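Local atomic coordinates of extracellular PQQ-dependent sugar dehydrogenase (Coprinopsis cinerea, PDB entry 6JT6), a protein that probably oxidises sugars with a pyrroloquinoline quinone cofactor and passes the electrons through a haem b cytochrome domain, the part whose structure is given here. Residues F48-A54 and T109-Q114; L71-V75 and Q114-C120; F141-S147 and H164-Y170. All coordinates share one frame. Numbering follows the deposited sequence.

Contact 1: F48-A54 and T109-Q114; sequences FQGPASA and TNGNIQ
The end of a β-sheet must settle the backbone groups that the ladder leaves behind, and here a short antiparallel ladder runs out into two turns in the sandwich of a cellobiose dehydrogenase-type cytochrome domain. G50 and Q114 form a hydrogen-bonded pair (CA–CA 5.5 Å): G50 N donates to Q114 O at 3.0 Å and Q114 N to G50 O at 2.7 Å. P51 and I113 follow as a non-hydrogen-bonded pair with CA atoms 4.5 Å apart. One step on, A52 N donates to N112 O at 3.0 Å. P51–A54 is then a type I turn (A52 -62°/-22°, S53 -85°/-8°), closed by A54 N to P51 O at 3.1 Å.

The facing chain reverses through T109–I113, with G111 at a positive phi of 85°. T109 OG1 accepts from G111 N at 3.0 Å, an ST turn, and donates to I113 O at 2.8 Å; I113 O also receives N110 N at 3.2 Å. N110, with chi1 p, folds its OD1 back to accept from N112 N at 2.8 Å, an Asx turn, and from I113 N at 2.7 Å.

Van der Waals contacts add to this: A52 CB lies 3.6 Å from G111 C, and Q49 CD lies 3.9 Å from I113 CD1, while Q49 OE1 accepts a hydrogen bond from R115 NH1. Q114 does most to join the turn to the strand: with chi1 p and chi2 t its amide reaches along the P51–A54 turn, where NE2 donates to P51 O at 3.1 Å and to A54 O at 2.8 Å.

Contact 2: L71-V75 and Q114-C120; sequences LVGWV and QRIVYRC
Two strands can pack closely without sharing a ladder, as 71–75 and 114–120 do from facing sheets of a β-sandwich. Both are extended; their axes pass 6.7 Å apart at closest, and their N-to-C directions make 135°. The CA atoms come nearest at G73 and I116 (6.2 Å) and spread to 9.2 Å between L71 and C120, so the strands diverge toward that end.

No direct hydrogen bond crosses the gap. A single water provides the polar link: it accepts from V75 N at 3.1 Å and lies 2.7 Å from Q114 OE1, to which it can donate; the NE2 of Q114 is engaged by the carbonyls of P51 and A54.

Van der Waals packing, much of it apolar, does the rest. L71 (chi1 m, chi2 t) sends CD1 to 3.4 Å from Y118 CE1 and 3.6 Å from C120 SG, the sulfur bound to C123 in a disulfide. At the closest point I116 lays CD1 3.6 Å from G73 C and 3.5 Å from W74 N; a CB on residue 73 would come tightly against that methyl. V75, with chi1 t, places CG2 3.8 Å from Q114 CB and 4.5 Å from I116 CG1.

On one side, strand 71–75 is flanked by strands 56–60 and 79–86, with V72 also touching the haem; on the other, strand 114–120 runs between 43–51 and 100–109, so the contact forms part of the buried interface between the two sheets.

Contact 3: F141-S147 and H164-Y170; sequences FGWAFHS and HSHAAQY. With HEM (protoporphyrin IX containing Fe), chain C.
A classic β bulge separates this antiparallel strand pair from its haem ligand: S165 and H166 both face F145, whose O accepts from H166 N at 3.1 Å and weakly from S165 N at 2.8 Å. S165 OG accepts from S147 N at 3.1 Å. Beyond it the ladder is regular, axes 4.7 Å apart at 161°. W143 N donates to A168 O at 3.0 Å and A168 N to W143 O at 3.2 Å. F141 N donates to Y170 O, and Y170 N to F141 O, each at 2.9 Å.

On one face W143 (chi1 p) lies along the partner strand, CZ2 3.6 Å from A168 CB and CD1 3.5 Å from Y170 CD2. On the opposite face small residues meet the porphyrin: G142 CA 3.6 Å from haem CMD, A144 CB 3.6 Å from CHD and A167 CB 3.7 Å from C3D. H164 NE2 binds iron at 1.9 Å, and M65 supplies the second axial ligand, giving the Met/His-ligated b-type haem site characteristic of cellobiose dehydrogenase cytochromes.

In the fold
The contacts illustrate how a β-sandwich can carry a haem on the outer face of one sheet. Contact 1 joins adjacent strands of one sheet where their ladder ends, and contact 2 sets that sheet against the other; they share Q114, with centres 11 Å apart, and F48 O meets I116 N at 2.7 Å, a probable hydrogen bond. Contact 3 forms an edge of the second sheet, which also holds 71–75. It touches contact 1 where A54 CB packs 3.6 Å from F145 CZ, but contact 2 stays about 6 Å off between nearest atoms. In contact 3, H164 ligates the iron; the side chains of L71 and F48 stand about 6 and 7 Å from the haem.

Contact 1: F48-A54 and T109-Q114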
loop_
_atom_site.group_PDB
_atom_site.type_symbol
_atom_site.label_atom_id
_atom_site.label_comp_id
_atom_site.label_asym_id
_atom_site.label_seq_id
_atom_site.Cartn_x
_atom_site.Cartn_y
_atom_site.Cartn_z
ATOM N N PHE A 48 -3.992 -1.515 1.888
ATOM C CA PHE A 48 -4.272 -0.433 2.831
ATOM C C PHE A 48 -5.642 -0.760 3.385
ATOM O O PHE A 48 -6.593 -0.921 2.622
ATOM C CB PHE A 48 -4.369 0.926 2.132
ATOM C CG PHE A 48 -3.080 1.407 1.496
ATOM C CD1 PHE A 48 -1.833 1.177 2.099
ATOM C CD2 PHE A 48 -3.123 2.150 0.302
ATOM C CE1 PHE A 48 -0.668 1.674 1.504
ATOM C CE2 PHE A 48 -1.954 2.633 -0.288
ATOM C CZ PHE A 48 -0.742 2.396 0.315
ATOM N N GLN A 49 -5.755 -0.790 4.707
ATOM C CA GLN A 49 -7.032 -1.082 5.343
ATOM C C GLN A 49 -7.192 -0.145 6.521
ATOM O O GLN A 49 -6.253 0.066 7.282
ATOM C CB GLN A 49 -7.080 -2.539 5.813
ATOM C CG GLN A 49 -8.399 -2.919 6.491
ATOM C CD GLN A 49 -8.594 -4.427 6.554
ATOM O OE1 GLN A 49 -8.625 -5.097 5.536
ATOM N NE2 GLN A 49 -8.723 -4.957 7.763
ATOM N N GLY A 50 -8.379 0.402 6.696
ATOM C CA GLY A 50 -8.609 1.174 7.888
ATOM C C GLY A 50 -10.080 1.410 8.110
ATOM O O GLY A 50 -10.900 0.878 7.354
ATOM N N PRO A 51 -10.410 2.200 9.150
ATOM C CA PRO A 51 -11.784 2.622 9.449
ATOM C C PRO A 51 -12.405 3.219 8.195
ATOM O O PRO A 51 -11.727 3.945 7.478
ATOM C CB PRO A 51 -11.591 3.720 10.527
ATOM C CG PRO A 51 -10.299 3.350 11.169
ATOM C CD PRO A 51 -9.436 2.922 9.999
ATOM N N ALA A 52 -13.677 2.919 7.929
ATOM C CA ALA A 52 -14.349 3.435 6.729
ATOM C C ALA A 52 -14.443 4.961 6.704
ATOM O O ALA A 52 -14.627 5.566 5.650
ATOM C CB ALA A 52 -15.736 2.836 6.616
ATOM N N SER A 53 -14.344 5.581 7.866
ATOM C CA SER A 53 -14.445 7.025 7.945
ATOM C C SER A 53 -13.127 7.756 7.689
ATOM O O SER A 53 -13.126 8.994 7.614
ATOM C CB SER A 53 -15.022 7.419 9.305
ATOM O OG SER A 53 -14.149 7.020 10.381
ATOM N N ALA A 54 -12.016 7.010 7.592
ATOM C CA ALA A 54 -10.692 7.599 7.362
ATOM C C ALA A 54 -10.654 8.341 6.041
ATOM O O ALA A 54 -11.345 7.972 5.098
ATOM C CB ALA A 54 -9.592 6.523 7.387
ATOM N N THR A 109 -15.550 -0.313 0.372
ATOM C CA THR A 109 -15.983 -0.175 1.753
ATOM C C THR A 109 -17.173 -1.053 2.088
ATOM O O THR A 109 -18.021 -1.294 1.228
ATOM C CB THR A 109 -16.209 1.317 2.157
ATOM O OG1 THR A 109 -16.508 1.403 3.565
ATOM C CG2 THR A 109 -17.309 1.959 1.342
ATOM N N ASN A 110 -17.203 -1.566 3.316
ATOM C CA ASN A 110 -18.386 -2.286 3.821
ATOM C C ASN A 110 -19.141 -1.410 4.831
ATOM O O ASN A 110 -20.075 -1.872 5.498
ATOM C CB ASN A 110 -18.020 -3.654 4.423
ATOM C CG ASN A 110 -17.046 -3.561 5.599
ATOM O OD1 ASN A 110 -16.771 -2.475 6.125
ATOM N ND2 ASN A 110 -16.481 -4.718 5.990
ATOM N N GLY A 111 -18.721 -0.147 4.926
ATOM C CA GLY A 111 -19.271 0.794 5.896
ATOM C C GLY A 111 -18.633 0.726 7.275
ATOM O O GLY A 111 -18.865 1.606 8.090
ATOM N N ASN A 112 -17.859 -0.323 7.543
ATOM C CA ASN A 112 -17.097 -0.462 8.777
ATOM C C ASN A 112 -15.599 -0.217 8.497
ATOM O O ASN A 112 -14.947 0.526 9.218
ATOM C CB ASN A 112 -17.323 -1.844 9.403
ATOM C CG ASN A 112 -18.755 -2.030 9.941
ATOM O OD1 ASN A 112 -19.467 -1.056 10.197
ATOM N ND2 ASN A 112 -19.175 -3.288 10.114
ATOM N N ILE A 113 -15.077 -0.866 7.450
ATOM C CA ILE A 113 -13.711 -0.670 6.998
ATOM C C ILE A 113 -13.695 -0.128 5.584
ATOM O O ILE A 113 -14.678 -0.263 4.850
ATOM C CB ILE A 113 -12.836 -1.959 7.115
ATOM C CG1 ILE A 113 -13.407 -3.148 6.316
ATOM C CG2 ILE A 113 -12.666 -2.322 8.582
ATOM C CD1 ILE A 113 -12.391 -4.218 5.946
ATOM N N GLN A 114 -12.593 0.523 5.222
ATOM C CA GLN A 114 -12.218 0.666 3.806
ATOM C C GLN A 114 -10.954 -0.175 3.500
ATOM O O GLN A 114 -10.064 -0.338 4.356
ATOM C CB GLN A 114 -12.030 2.121 3.403
ATOM C CG GLN A 114 -10.904 2.832 4.138
ATOM C CD GLN A 114 -10.823 4.280 3.753
ATOM O OE1 GLN A 114 -10.294 4.617 2.687
ATOM N NE2 GLN A 114 -11.334 5.166 4.629
#

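Contact 2: L71-V75 and Q114-C120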
loop_
_atom_site.group_PDB
_atom_site.type_symbol
_atom_site.label_atom_id
_atom_site.label_comp_id
_atom_site.label_asym_id
_atom_site.label_seq_id
_atom_site.Cartn_x
_atom_site.Cartn_y
_atom_site.Cartn_z
ATOM N N LEU A 71 2.732 5.808 -2.083
ATOM C CA LEU A 71 1.450 5.338 -2.634
ATOM C C LEU A 71 0.350 5.752 -1.714
ATOM O O LEU A 71 0.471 5.634 -0.499
ATOM C CB LEU A 71 1.430 3.819 -2.872
ATOM C CG LEU A 71 2.635 3.184 -3.578
ATOM C CD1 LEU A 71 2.433 1.678 -3.659
ATOM C CD2 LEU A 71 2.924 3.770 -4.958
ATOM N N VAL A 72 -0.734 6.250 -2.291
ATOM C CA VAL A 72 -1.834 6.749 -1.508
ATOM C C VAL A 72 -3.147 6.184 -2.040
ATOM O O VAL A 72 -3.425 6.235 -3.254
ATOM C CB VAL A 72 -1.804 8.295 -1.361
ATOM C CG1 VAL A 72 -1.878 8.985 -2.703
ATOM C CG2 VAL A 72 -2.923 8.795 -0.460
ATOM N N GLY A 73 -3.915 5.595 -1.129
ATOM C CA GLY A 73 -5.211 5.036 -1.465
ATOM C C GLY A 73 -6.331 5.638 -0.656
ATOM O O GLY A 73 -6.120 6.160 0.454
ATOM N N TRP A 74 -7.539 5.579 -1.220
ATOM C CA TRP A 74 -8.736 6.008 -0.547
ATOM C C TRP A 74 -9.969 5.391 -1.216
ATOM O O TRP A 74 -9.854 4.715 -2.265
ATOM C CB TRP A 74 -8.809 7.535 -0.458
ATOM C CG TRP A 74 -9.021 8.232 -1.778
ATOM C CD1 TRP A 74 -10.216 8.625 -2.329
ATOM C CD2 TRP A 74 -7.994 8.656 -2.682
ATOM N NE1 TRP A 74 -9.994 9.276 -3.536
ATOM C CE2 TRP A 74 -8.637 9.320 -3.770
ATOM C CE3 TRP A 74 -6.598 8.576 -2.659
ATOM C CZ2 TRP A 74 -7.926 9.868 -4.852
ATOM C CZ3 TRP A 74 -5.879 9.130 -3.742
ATOM C CH2 TRP A 74 -6.557 9.760 -4.832
ATOM N N VAL A 75 -11.131 5.591 -0.597
ATOM C CA VAL A 75 -12.394 5.151 -1.204
ATOM C C VAL A 75 -13.286 6.381 -1.413
ATOM O O VAL A 75 -13.590 7.101 -0.466
ATOM C CB VAL A 75 -13.111 4.038 -0.392
ATOM C CG1 VAL A 75 -14.409 3.655 -1.072
ATOM C CG2 VAL A 75 -12.247 2.783 -0.338
ATOM N N GLN A 114 -12.593 0.523 5.222
ATOM C CA GLN A 114 -12.218 0.666 3.806
ATOM C C GLN A 114 -10.954 -0.175 3.500
ATOM O O GLN A 114 -10.064 -0.338 4.356
ATOM C CB GLN A 114 -12.030 2.121 3.403
ATOM C CG GLN A 114 -10.904 2.832 4.138
ATOM C CD GLN A 114 -10.823 4.280 3.753
ATOM O OE1 GLN A 114 -10.294 4.617 2.687
ATOM N NE2 GLN A 114 -11.334 5.166 4.629
ATOM N N ARG A 115 -10.883 -0.694 2.279
ATOM C CA ARG A 115 -9.726 -1.471 1.844
ATOM C C ARG A 115 -9.272 -1.044 0.468
ATOM O O ARG A 115 -10.108 -0.826 -0.434
ATOM C CB ARG A 115 -10.095 -2.942 1.773
ATOM C CG ARG A 115 -9.789 -3.712 3.016
ATOM C CD ARG A 115 -10.428 -5.072 2.867
ATOM N NE ARG A 115 -9.761 -6.048 1.987
ATOM C CZ ARG A 115 -9.010 -7.063 2.441
ATOM N NH1 ARG A 115 -8.732 -7.166 3.748
ATOM N NH2 ARG A 115 -8.527 -7.958 1.612
ATOM N N ILE A 116 -7.955 -0.894 0.294
ATOM C CA ILE A 116 -7.445 -0.699 -1.079
ATOM C C ILE A 116 -6.363 -1.742 -1.289
ATOM O O ILE A 116 -5.286 -1.652 -0.679
ATOM C CB ILE A 116 -6.904 0.742 -1.397
ATOM C CG1 ILE A 116 -7.917 1.828 -1.063
ATOM C CG2 ILE A 116 -6.531 0.866 -2.886
ATOM C CD1 ILE A 116 -7.702 2.416 0.300
ATOM N N VAL A 117 -6.651 -2.717 -2.152
ATOM C CA VAL A 117 -5.722 -3.800 -2.394
ATOM C C VAL A 117 -5.150 -3.534 -3.784
ATOM O O VAL A 117 -5.890 -3.260 -4.731
ATOM C CB VAL A 117 -6.436 -5.173 -2.384
ATOM C CG1 VAL A 117 -5.413 -6.321 -2.506
ATOM C CG2 VAL A 117 -7.323 -5.307 -1.152
ATOM N N TYR A 118 -3.831 -3.596 -3.919
ATOM C CA TYR A 118 -3.251 -3.130 -5.165
ATOM C C TYR A 118 -2.045 -3.965 -5.577
ATOM O O TYR A 118 -1.368 -4.571 -4.733
ATOM C CB TYR A 118 -2.902 -1.615 -5.071
ATOM C CG TYR A 118 -1.869 -1.312 -4.007
ATOM C CD1 TYR A 118 -0.486 -1.360 -4.299
ATOM C CD2 TYR A 118 -2.259 -0.982 -2.687
ATOM C CE1 TYR A 118 0.450 -1.111 -3.312
ATOM C CE2 TYR A 118 -1.324 -0.704 -1.700
ATOM C CZ TYR A 118 0.035 -0.784 -2.014
ATOM O OH TYR A 118 1.004 -0.504 -1.045
ATOM N N ARG A 119 -1.832 -4.015 -6.889
ATOM C CA ARG A 119 -0.590 -4.492 -7.460
ATOM C C ARG A 119 0.265 -3.296 -7.840
ATOM O O ARG A 119 -0.211 -2.358 -8.438
ATOM C CB ARG A 119 -0.886 -5.360 -8.686
ATOM C CG ARG A 119 0.327 -6.141 -9.235
ATOM C CD ARG A 119 0.028 -6.572 -10.684
ATOM N NE ARG A 119 1.005 -7.530 -11.176
ATOM C CZ ARG A 119 0.958 -8.058 -12.390
ATOM N NH1 ARG A 119 -0.018 -7.694 -13.219
ATOM N NH2 ARG A 119 1.893 -8.921 -12.772
ATOM N N CYS A 120 1.554 -3.356 -7.520
ATOM C CA CYS A 120 2.464 -2.252 -7.810
ATOM C C CYS A 120 3.606 -2.805 -8.617
ATOM O O CYS A 120 4.486 -3.493 -8.073
ATOM C CB CYS A 120 3.029 -1.655 -6.517
ATOM S SG CYS A 120 3.644 0.051 -6.657
HETATM O O HOH W 1 -11.102 7.144 2.108
#

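Contact 3: F141-S147 and H164-Y170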
loop_
_atom_site.group_PDB
_atom_site.type_symbol
_atom_site.label_atom_id
_atom_site.label_comp_id
_atom_site.label_asym_id
_atom_site.label_seq_id
_atom_site.Cartn_x
_atom_site.Cartn_y
_atom_site.Cartn_z
ATOM N N PHE A 141 9.870 0.939 5.739
ATOM C CA PHE A 141 8.710 1.519 5.050
ATOM C C PHE A 141 8.132 2.626 5.900
ATOM O O PHE A 141 8.173 2.577 7.147
ATOM C CB PHE A 141 7.605 0.462 4.783
ATOM C CG PHE A 141 7.813 -0.378 3.528
ATOM C CD1 PHE A 141 8.982 -0.298 2.766
ATOM C CD2 PHE A 141 6.835 -1.304 3.141
ATOM C CE1 PHE A 141 9.166 -1.097 1.621
ATOM C CE2 PHE A 141 6.999 -2.102 2.003
ATOM C CZ PHE A 141 8.181 -1.998 1.235
ATOM N N GLY A 142 7.543 3.598 5.219
ATOM C CA GLY A 142 6.773 4.628 5.889
ATOM C C GLY A 142 5.296 4.282 5.822
ATOM O O GLY A 142 4.851 3.466 4.968
ATOM N N TRP A 143 4.541 4.822 6.779
ATOM C CA TRP A 143 3.070 4.729 6.742
ATOM C C TRP A 143 2.533 6.139 6.985
ATOM O O TRP A 143 3.165 6.926 7.703
ATOM C CB TRP A 143 2.530 3.710 7.792
ATOM C CG TRP A 143 2.907 3.969 9.202
ATOM C CD1 TRP A 143 4.024 3.489 9.887
ATOM C CD2 TRP A 143 2.205 4.804 10.129
ATOM N NE1 TRP A 143 4.021 3.957 11.175
ATOM C CE2 TRP A 143 2.928 4.767 11.361
ATOM C CE3 TRP A 143 1.009 5.552 10.058
ATOM C CZ2 TRP A 143 2.492 5.458 12.517
ATOM C CZ3 TRP A 143 0.582 6.257 11.212
ATOM C CH2 TRP A 143 1.350 6.216 12.417
ATOM N N ALA A 144 1.388 6.460 6.396
ATOM C CA ALA A 144 0.783 7.781 6.564
ATOM C C ALA A 144 -0.733 7.642 6.490
ATOM O O ALA A 144 -1.256 6.753 5.784
ATOM C CB ALA A 144 1.310 8.789 5.515
ATOM N N PHE A 145 -1.443 8.520 7.198
ATOM C CA PHE A 145 -2.855 8.314 7.406
ATOM C C PHE A 145 -3.509 9.641 7.666
ATOM O O PHE A 145 -3.016 10.419 8.489
ATOM C CB PHE A 145 -2.989 7.377 8.605
ATOM C CG PHE A 145 -4.393 6.980 8.962
ATOM C CD1 PHE A 145 -5.041 5.936 8.304
ATOM C CD2 PHE A 145 -5.036 7.596 10.057
ATOM C CE1 PHE A 145 -6.335 5.540 8.695
ATOM C CE2 PHE A 145 -6.311 7.192 10.451
ATOM C CZ PHE A 145 -6.965 6.170 9.761
ATOM N N HIS A 146 -4.615 9.909 6.965
ATOM C CA HIS A 146 -5.489 11.015 7.364
ATOM C C HIS A 146 -6.748 10.434 7.978
ATOM O O HIS A 146 -7.529 9.743 7.306
ATOM C CB HIS A 146 -5.865 11.886 6.193
ATOM C CG HIS A 146 -6.221 13.268 6.602
ATOM N ND1 HIS A 146 -7.307 13.551 7.402
ATOM C CD2 HIS A 146 -5.587 14.445 6.396
ATOM C CE1 HIS A 146 -7.358 14.854 7.615
ATOM N NE2 HIS A 146 -6.316 15.416 7.030
ATOM N N SER A 147 -6.945 10.701 9.256
ATOM C CA SER A 147 -8.036 10.077 10.021
ATOM C C SER A 147 -9.445 10.487 9.619
ATOM O O SER A 147 -10.414 9.822 10.007
ATOM C CB SER A 147 -7.815 10.337 11.530
ATOM O OG SER A 147 -8.049 11.707 11.835
ATOM N N HIS A 164 -1.266 14.241 6.217
ATOM C CA HIS A 164 -1.650 13.161 7.137
ATOM C C HIS A 164 -1.798 13.677 8.565
ATOM O O HIS A 164 -1.074 14.570 8.983
ATOM C CB HIS A 164 -0.584 12.055 7.125
ATOM C CG HIS A 164 0.808 12.565 6.906
ATOM N ND1 HIS A 164 1.558 13.115 7.920
ATOM C CD2 HIS A 164 1.584 12.617 5.794
ATOM C CE1 HIS A 164 2.734 13.493 7.444
ATOM N NE2 HIS A 164 2.791 13.194 6.151
ATOM N N SER A 165 -2.742 13.125 9.302
ATOM C CA SER A 165 -2.813 13.364 10.722
ATOM C C SER A 165 -1.754 12.538 11.464
ATOM O O SER A 165 -1.322 12.917 12.567
ATOM C CB SER A 165 -4.218 13.025 11.231
ATOM O OG SER A 165 -4.558 11.696 10.885
ATOM N N HIS A 166 -1.341 11.416 10.865
ATOM C CA HIS A 166 -0.416 10.476 11.506
ATOM C C HIS A 166 0.539 9.969 10.463
ATOM O O HIS A 166 0.119 9.637 9.342
ATOM C CB HIS A 166 -1.149 9.248 12.090
ATOM C CG HIS A 166 -2.236 9.570 13.076
ATOM N ND1 HIS A 166 -3.483 10.004 12.688
ATOM C CD2 HIS A 166 -2.271 9.482 14.431
ATOM C CE1 HIS A 166 -4.236 10.201 13.759
ATOM N NE2 HIS A 166 -3.526 9.874 14.830
ATOM N N ALA A 167 1.813 9.866 10.830
ATOM C CA ALA A 167 2.802 9.211 9.954
ATOM C C ALA A 167 4.037 8.799 10.761
ATOM O O ALA A 167 4.421 9.496 11.697
ATOM C CB ALA A 167 3.201 10.131 8.785
ATOM N N ALA A 168 4.640 7.666 10.405
ATOM C CA ALA A 168 5.942 7.270 10.940
ATOM C C ALA A 168 6.549 6.191 10.039
ATOM O O ALA A 168 6.226 6.141 8.857
ATOM C CB ALA A 168 5.845 6.871 12.417
ATOM N N GLN A 169 7.467 5.385 10.570
ATOM C CA GLN A 169 8.259 4.440 9.764
ATOM C C GLN A 169 8.457 3.212 10.590
ATOM O O GLN A 169 8.416 3.274 11.826
ATOM C CB GLN A 169 9.683 4.961 9.465
ATOM C CG GLN A 169 9.803 6.404 9.042
ATOM C CD GLN A 169 11.214 6.777 8.621
ATOM O OE1 GLN A 169 11.829 6.123 7.761
ATOM N NE2 GLN A 169 11.724 7.866 9.192
ATOM N N TYR A 170 8.748 2.098 9.924
ATOM C CA TYR A 170 9.122 0.872 10.642
ATOM C C TYR A 170 10.029 0.055 9.747
ATOM O O TYR A 170 9.940 0.161 8.520
ATOM C CB TYR A 170 7.870 0.064 11.058
ATOM C CG TYR A 170 6.975 -0.304 9.886
ATOM C CD1 TYR A 170 7.173 -1.485 9.167
ATOM C CD2 TYR A 170 5.945 0.548 9.482
ATOM C CE1 TYR A 170 6.367 -1.806 8.085
ATOM C CE2 TYR A 170 5.133 0.239 8.399
ATOM C CZ TYR A 170 5.340 -0.944 7.713
ATOM O OH TYR A 170 4.504 -1.248 6.644
HETATM C CHA HEM C . 6.333 12.787 7.532
HETATM C CHB HEM C . 4.484 16.811 5.514
HETATM C CHC HEM C . 1.787 14.117 2.529
HETATM C CHD HEM C . 4.313 10.160 3.976
HETATM C C1A HEM C . 6.023 14.110 7.275
HETATM C C2A HEM C . 6.471 15.206 8.057
HETATM C C3A HEM C . 5.932 16.334 7.484
HETATM C C4A HEM C . 5.161 15.944 6.355
HETATM C CMA HEM C . 6.118 17.767 7.959
HETATM C CAA HEM C . 7.372 15.147 9.282
HETATM C CBA HEM C . 6.733 14.432 10.485
HETATM C CGA HEM C . 5.372 14.943 10.881
HETATM O O1A HEM C . 4.334 14.242 10.744
HETATM O O2A HEM C . 5.270 16.091 11.365
HETATM C C1B HEM C . 3.569 16.431 4.537
HETATM C C2B HEM C . 2.748 17.369 3.824
HETATM C C3B HEM C . 1.943 16.605 3.002
HETATM C C4B HEM C . 2.324 15.192 3.235
HETATM C CMB HEM C . 2.759 18.902 3.999
HETATM C CAB HEM C . 0.898 17.000 2.016
HETATM C CBB HEM C . 0.072 18.026 2.188
HETATM C C1C HEM C . 2.300 12.792 2.593
HETATM C C2C HEM C . 1.842 11.706 1.813
HETATM C C3C HEM C . 2.557 10.568 2.210
HETATM C C4C HEM C . 3.447 10.969 3.276
HETATM C CMC HEM C . 0.795 11.837 0.721
HETATM C CAC HEM C . 2.437 9.204 1.624
HETATM C CBC HEM C . 1.251 8.715 1.200
HETATM C C1D HEM C . 4.999 10.590 5.122
HETATM C C2D HEM C . 5.818 9.665 5.935
HETATM C C3D HEM C . 6.396 10.386 6.904
HETATM C C4D HEM C . 5.927 11.768 6.671
HETATM C CMD HEM C . 5.999 8.181 5.756
HETATM C CAD HEM C . 7.285 9.865 8.032
HETATM C CBD HEM C . 8.742 9.662 7.661
HETATM C CGD HEM C . 9.402 11.009 7.539
HETATM O O1D HEM C . 9.907 11.420 6.459
HETATM O O2D HEM C . 9.408 11.743 8.537
HETATM N NA HEM C . 5.195 14.579 6.252
HETATM N NB HEM C . 3.288 15.177 4.163
HETATM N NC HEM C . 3.229 12.317 3.491
HETATM N ND HEM C . 5.121 11.864 5.583
HETATM FE FE HEM C . 4.256 13.459 4.899
HETATM O O HOH W 2 3.642 0.991 5.038
HETATM O O HOH W 3 5.950 3.281 13.263
#